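Local coordinates for putative oxidoreductase with NAD(P)-binding Rossmann-fold domain (Clostridium difficile, PDB 3UUW), which is probably an NAD(P)-dependent oxidoreductase of the Gfo/Idh/MocA family, binding the dinucleotide on a Rossmann-fold domain, at the interface of chains A and B. Residues are numbered along the deposited sequence; one frame, centred on the assembly and turned at random. Chains: chain A/B, Putative oxidoreductase with NAD(P)-binding Rossmann-fold domain.

Contact 1: the interface of chains A and B. Residues chain A 143, 230-235, 237, 247; chain B 150, 217, 219-222, 224.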
loop_
_atom_site.group_PDB
_atom_site.type_symbol
_atom_site.label_atom_id
_atom_site.label_comp_id
_atom_site.label_asym_id
_atom_site.label_seq_id
_atom_site.Cartn_x
_atom_site.Cartn_y
_atom_site.Cartn_z
ATOM N N VAL A 143 3.549 23.631 6.951
ATOM C CA VAL A 143 4.723 23.708 7.786
ATOM C C VAL A 143 6.010 23.183 7.098
ATOM O O VAL A 143 7.118 23.529 7.524
ATOM C CB VAL A 143 4.507 22.995 9.151
ATOM C CG1 VAL A 143 3.350 23.679 9.967
ATOM C CG2 VAL A 143 4.258 21.477 8.932
ATOM N N LEU A 230 3.294 18.857 4.287
ATOM C CA LEU A 230 2.876 18.755 5.695
ATOM C C LEU A 230 2.168 20.060 6.081
ATOM O O LEU A 230 2.766 21.141 6.035
ATOM C CB LEU A 230 4.070 18.517 6.627
ATOM C CG LEU A 230 4.792 17.161 6.621
ATOM C CD1 LEU A 230 5.617 16.969 5.365
ATOM C CD2 LEU A 230 5.694 17.057 7.850
ATOM N N SER A 231 0.906 19.956 6.476
ATOM C CA SER A 231 0.131 21.143 6.853
ATOM C C SER A 231 -0.675 20.874 8.115
ATOM O O SER A 231 -0.715 19.758 8.607
ATOM C CB SER A 231 -0.758 21.584 5.710
ATOM O OG SER A 231 -1.729 20.602 5.421
ATOM N N LYS A 232 -1.303 21.908 8.652
ATOM C CA LYS A 232 -2.065 21.738 9.872
ATOM C C LYS A 232 -3.092 20.618 9.713
ATOM O O LYS A 232 -3.991 20.696 8.867
ATOM C CB LYS A 232 -2.762 23.038 10.252
ATOM C CG LYS A 232 -3.614 22.895 11.500
ATOM C CD LYS A 232 -4.331 24.185 11.831
ATOM C CE LYS A 232 -3.536 25.025 12.781
ATOM N NZ LYS A 232 -3.622 24.451 14.153
ATOM N N GLY A 233 -2.933 19.573 10.508
ATOM C CA GLY A 233 -3.854 18.439 10.523
ATOM C C GLY A 233 -3.825 17.522 9.327
ATOM O O GLY A 233 -4.689 16.676 9.182
ATOM N N LYS A 234 -2.802 17.612 8.490
ATOM C CA LYS A 234 -2.837 16.893 7.238
ATOM C C LYS A 234 -1.467 16.616 6.642
ATOM O O LYS A 234 -0.540 17.421 6.776
ATOM C CB LYS A 234 -3.637 17.746 6.234
ATOM C CG LYS A 234 -4.050 17.060 4.997
ATOM C CD LYS A 234 -4.691 18.027 3.982
ATOM C CE LYS A 234 -5.801 18.856 4.535
ATOM N NZ LYS A 234 -6.383 19.655 3.402
ATOM N N ILE A 235 -1.334 15.460 6.003
ATOM C CA ILE A 235 -0.188 15.199 5.126
ATOM C C ILE A 235 -0.806 14.891 3.766
ATOM O O ILE A 235 -1.784 14.135 3.681
ATOM C CB ILE A 235 0.674 14.015 5.532
ATOM C CG1 ILE A 235 1.210 14.178 6.965
ATOM C CG2 ILE A 235 1.825 13.883 4.560
ATOM C CD1 ILE A 235 2.013 12.981 7.489
ATOM N N ARG A 237 0.397 13.669 -0.213
ATOM C CA ARG A 237 1.501 13.237 -1.053
ATOM C C ARG A 237 0.990 12.884 -2.430
ATOM O O ARG A 237 -0.109 12.320 -2.576
ATOM C CB ARG A 237 2.212 11.987 -0.535
ATOM C CG ARG A 237 2.413 11.871 0.930
ATOM C CD ARG A 237 3.353 10.681 1.212
ATOM N NE ARG A 237 3.559 10.642 2.633
ATOM C CZ ARG A 237 2.706 10.104 3.488
ATOM N NH1 ARG A 237 1.605 9.482 3.056
ATOM N NH2 ARG A 237 2.971 10.161 4.769
ATOM N N GLU A 247 -3.260 11.910 4.555
ATOM C CA GLU A 247 -3.309 11.420 5.930
ATOM C C GLU A 247 -3.992 12.498 6.737
ATOM O O GLU A 247 -3.515 13.630 6.826
ATOM C CB GLU A 247 -1.932 11.031 6.458
ATOM C CG GLU A 247 -1.210 10.093 5.501
ATOM C CD GLU A 247 -0.360 9.018 6.153
ATOM O OE1 GLU A 247 -0.812 8.412 7.152
ATOM O OE2 GLU A 247 0.738 8.730 5.614
ATOM N N HIS B 150 5.743 12.154 13.568
ATOM C CA HIS B 150 4.612 13.076 13.564
ATOM C C HIS B 150 3.495 12.572 14.420
ATOM O O HIS B 150 3.356 11.379 14.628
ATOM C CB HIS B 150 4.097 13.255 12.138
ATOM C CG HIS B 150 5.139 13.741 11.175
ATOM N ND1 HIS B 150 6.027 14.752 11.481
ATOM C CD2 HIS B 150 5.440 13.352 9.906
ATOM C CE1 HIS B 150 6.813 14.977 10.439
ATOM N NE2 HIS B 150 6.455 14.158 9.459
ATOM N N HIS B 217 6.235 16.974 13.408
ATOM C CA HIS B 217 5.053 17.822 13.350
ATOM C C HIS B 217 4.059 17.289 14.374
ATOM O O HIS B 217 3.615 16.133 14.296
ATOM C CB HIS B 217 4.450 17.858 11.926
ATOM C CG HIS B 217 3.362 18.864 11.754
ATOM N ND1 HIS B 217 2.378 18.742 10.800
ATOM C CD2 HIS B 217 3.083 19.991 12.438
ATOM C CE1 HIS B 217 1.563 19.780 10.875
ATOM N NE2 HIS B 217 1.962 20.549 11.875
ATOM N N ASP B 219 1.006 18.472 15.030
ATOM C CA ASP B 219 -0.364 18.725 14.634
ATOM C C ASP B 219 -0.541 18.221 13.193
ATOM O O ASP B 219 -0.999 18.940 12.310
ATOM C CB ASP B 219 -0.655 20.216 14.764
ATOM C CG ASP B 219 -2.143 20.538 14.730
ATOM O OD1 ASP B 219 -2.995 19.597 14.710
ATOM O OD2 ASP B 219 -2.488 21.739 14.754
ATOM N N SER B 220 -0.142 16.962 12.987
ATOM C CA SER B 220 -0.194 16.329 11.658
ATOM C C SER B 220 -1.531 15.590 11.437
ATOM O O SER B 220 -2.534 15.831 12.139
ATOM C CB SER B 220 1.030 15.407 11.486
ATOM O OG SER B 220 1.142 14.919 10.151
ATOM N N GLY B 221 -1.581 14.762 10.411
ATOM C CA GLY B 221 -2.790 14.067 10.069
ATOM C C GLY B 221 -2.862 12.663 10.596
ATOM O O GLY B 221 -3.872 12.014 10.445
ATOM N N THR B 222 -1.776 12.200 11.195
ATOM C CA THR B 222 -1.697 10.852 11.719
ATOM C C THR B 222 -0.474 10.737 12.615
ATOM O O THR B 222 0.412 11.593 12.579
ATOM C CB THR B 222 -1.628 9.831 10.568
ATOM O OG1 THR B 222 -1.978 8.529 11.055
ATOM C CG2 THR B 222 -0.275 9.848 9.875
ATOM N N LEU B 224 2.721 8.856 12.975
ATOM C CA LEU B 224 3.603 8.131 12.068
ATOM C C LEU B 224 5.048 8.356 12.420
ATOM O O LEU B 224 5.447 9.445 12.762
ATOM C CB LEU B 224 3.308 8.578 10.632
ATOM C CG LEU B 224 4.239 8.568 9.430
ATOM C CD1 LEU B 224 3.429 9.136 8.248
ATOM C CD2 LEU B 224 5.513 9.354 9.627
HETATM O O HOH W 1 1.730 17.101 8.721
HETATM O O HOH W 2 -0.806 23.646 14.739
HETATM O O HOH W 3 -2.769 7.554 8.640
#
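A:Glu247 OE2 is gripped by two donors of one guanidinium: A:Arg237 NH1 and NH2 each give it a bond of 2.8 Å, and the carboxylate oxygen lies in the guanidinium plane. NH1 takes the anti lone pair, whereas NH2 comes from above the carboxylate plane. The pair is a same-side salt bridge, which probably keeps both ions partly neutralised as they face chain B. A:Glu247 OE1 meets a water that also meets B:Thr222 OG1, while B:Leu224 CD1 meets A:Arg237 NH2 tip to tip at 3.7 Å.

Farther along, B:His217 has CG anti to its backbone N (chi1 -171°), which places its ring between two surfaces. A:Val143 CG2 sits over the centre of one face, 3.7 Å from the centroid, a CH-pi contact that a methyl of the beta-branched valine makes well; the peptide of B:Asp219 and B:Ser220 lies against the rim of the other. In the ring plane, B:His217 ND1 meets a water at 2.7 Å, shared with B:Ser220 OG and A:Lys234 O. The B:His217 backbone N bonds ND1 of B:His150, which should help fix the rotation of a second imidazole; A:Leu230 CD2 packs 3.4 Å from B:His150 NE2.

At the turn, A:Gly233 N donates to B:Asp219 O at 2.7 Å, fairly straight (159° at H) but from above the carbonyl plane, not on a lone pair; its positive phi (71°) suits glycine. The long, flexible A:Lys232 bends at chi3 and chi4 so that NZ forms a salt bridge with B:Asp219 OD2 (3.0 Å), nearly along the C-O axis. The patch, with its two-fold twin, joins the two copies, plausibly stabilising an oligomer.

Contact 2: the interface of chains A and B. Residues chain A 248-251; chain B 152, 221-222.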
loop_
_atom_site.group_PDB
_atom_site.type_symbol
_atom_site.label_atom_id
_atom_site.label_comp_id
_atom_site.label_asym_id
_atom_site.label_seq_id
_atom_site.Cartn_x
_atom_site.Cartn_y
_atom_site.Cartn_z
ATOM N N GLU A 248 -5.113 12.138 7.328
ATOM C CA GLU A 248 -5.928 13.082 8.068
ATOM C C GLU A 248 -6.792 12.297 9.024
ATOM O O GLU A 248 -7.280 11.239 8.677
ATOM C CB GLU A 248 -6.774 13.835 7.057
ATOM C CG GLU A 248 -7.569 14.971 7.540
ATOM C CD GLU A 248 -8.159 15.765 6.344
ATOM O OE1 GLU A 248 -8.513 15.148 5.319
ATOM O OE2 GLU A 248 -8.288 16.995 6.457
ATOM N N GLY A 249 -6.962 12.802 10.233
ATOM C CA GLY A 249 -7.778 12.113 11.249
ATOM C C GLY A 249 -7.360 10.699 11.613
ATOM O O GLY A 249 -8.202 9.875 12.013
ATOM N N GLY A 250 -6.071 10.412 11.476
ATOM C CA GLY A 250 -5.520 9.095 11.789
ATOM C C GLY A 250 -5.723 8.035 10.724
ATOM O O GLY A 250 -5.472 6.846 10.982
ATOM N N ASN A 251 -6.184 8.439 9.536
ATOM C CA ASN A 251 -6.400 7.513 8.406
ATOM C C ASN A 251 -5.631 7.956 7.175
ATOM O O ASN A 251 -5.419 9.143 6.981
ATOM C CB ASN A 251 -7.873 7.493 7.980
ATOM C CG ASN A 251 -8.803 7.089 9.072
ATOM O OD1 ASN A 251 -8.525 6.180 9.846
ATOM N ND2 ASN A 251 -9.940 7.764 9.132
ATOM N N LEU B 152 -0.830 13.037 15.694
ATOM C CA LEU B 152 -2.209 13.513 15.507
ATOM C C LEU B 152 -2.701 14.155 16.801
ATOM O O LEU B 152 -2.676 13.508 17.858
ATOM C CB LEU B 152 -3.109 12.316 15.185
ATOM C CG LEU B 152 -4.583 12.597 15.030
ATOM C CD1 LEU B 152 -4.808 13.476 13.801
ATOM C CD2 LEU B 152 -5.332 11.269 14.918
ATOM N N GLY B 221 -1.581 14.762 10.411
ATOM C CA GLY B 221 -2.790 14.067 10.069
ATOM C C GLY B 221 -2.862 12.663 10.596
ATOM O O GLY B 221 -3.872 12.014 10.445
ATOM N N THR B 222 -1.776 12.200 11.195
ATOM C CA THR B 222 -1.697 10.852 11.719
ATOM C C THR B 222 -0.474 10.737 12.615
ATOM O O THR B 222 0.412 11.593 12.579
ATOM C CB THR B 222 -1.628 9.831 10.568
ATOM O OG1 THR B 222 -1.978 8.529 11.055
ATOM C CG2 THR B 222 -0.275 9.848 9.875
#
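In this Gfo/Idh/MocA-type oxidoreductase, the tight turn A:Gly249-A:Gly250, which links strand 243-248 to strand 251-256 in a beta-hairpin, rests on a loop of the second subunit. In this family a C-terminal alpha/beta domain commonly carries the sheet through which subunits pair, which probably applies here.

The hydrogen bonding is between main chains. A:Gly250 N donates to B:Gly221 O over 2.9 Å. With 161° at the hydrogen, the bond is fairly straight, and the donor lies in the carbonyl plane, a well-directed approach. A:Gly249 N is also near B:Gly221 O, but its N-H points elsewhere and it makes no hydrogen bond there. Because the recognised groups belong to the backbone, the bond depends on the shape of the two loops rather than on side-chain chemistry. Both turn glycines have positive phi, a conformation that glycine adopts easily, and it is this turn that presents A:Gly250 N to chain B.

The apolar packing comes from B:Leu152 and from bare glycine backbone. B:Leu152 holds CG anti to its backbone N (chi1 177°), which carries its forked tip toward the turn. Branch CD2 comes within 3.8 Å of A:Gly250 CA. CD1 lies 4.1 Å from A:Gly249 CA, so both methyls rest on one side of the turn, over the A:Gly249-A:Gly250 peptide. A branched aliphatic tip suits this place because it can press on a surface made of alpha carbons and peptide groups. Alongside, A:Glu248 CA and B:Gly221 CA approach to 3.8 Å, a close meeting of main chains helped by the missing side chain of B:Gly221.

A polar side chain adds van der Waals contact. B:Thr222 OG1, anti to the backbone N, touches A:Gly250 CA at 3.7 Å. The threonine CB follows just behind, 4.1 Å from the same A:Gly250 CA.

Contact 1 and contact 2 are adjoining parts of one interface, the centres of their C-alpha atoms about 7 Å apart. They share B:Gly221 and B:Thr222, and on chain A strand 243-248 supplies residues to both. Contact 1 runs along the chain B loop between strands 211-217 and 224-231, and contact 2 adds a second chain A turn at B:Gly221 and B:Thr222. Since the interface is two-fold symmetric, both contacts recur with the chains exchanged. The deposited assembly holds four copies, so this pairing may be one building step of a tetramer, though the structure alone does not establish its state in solution.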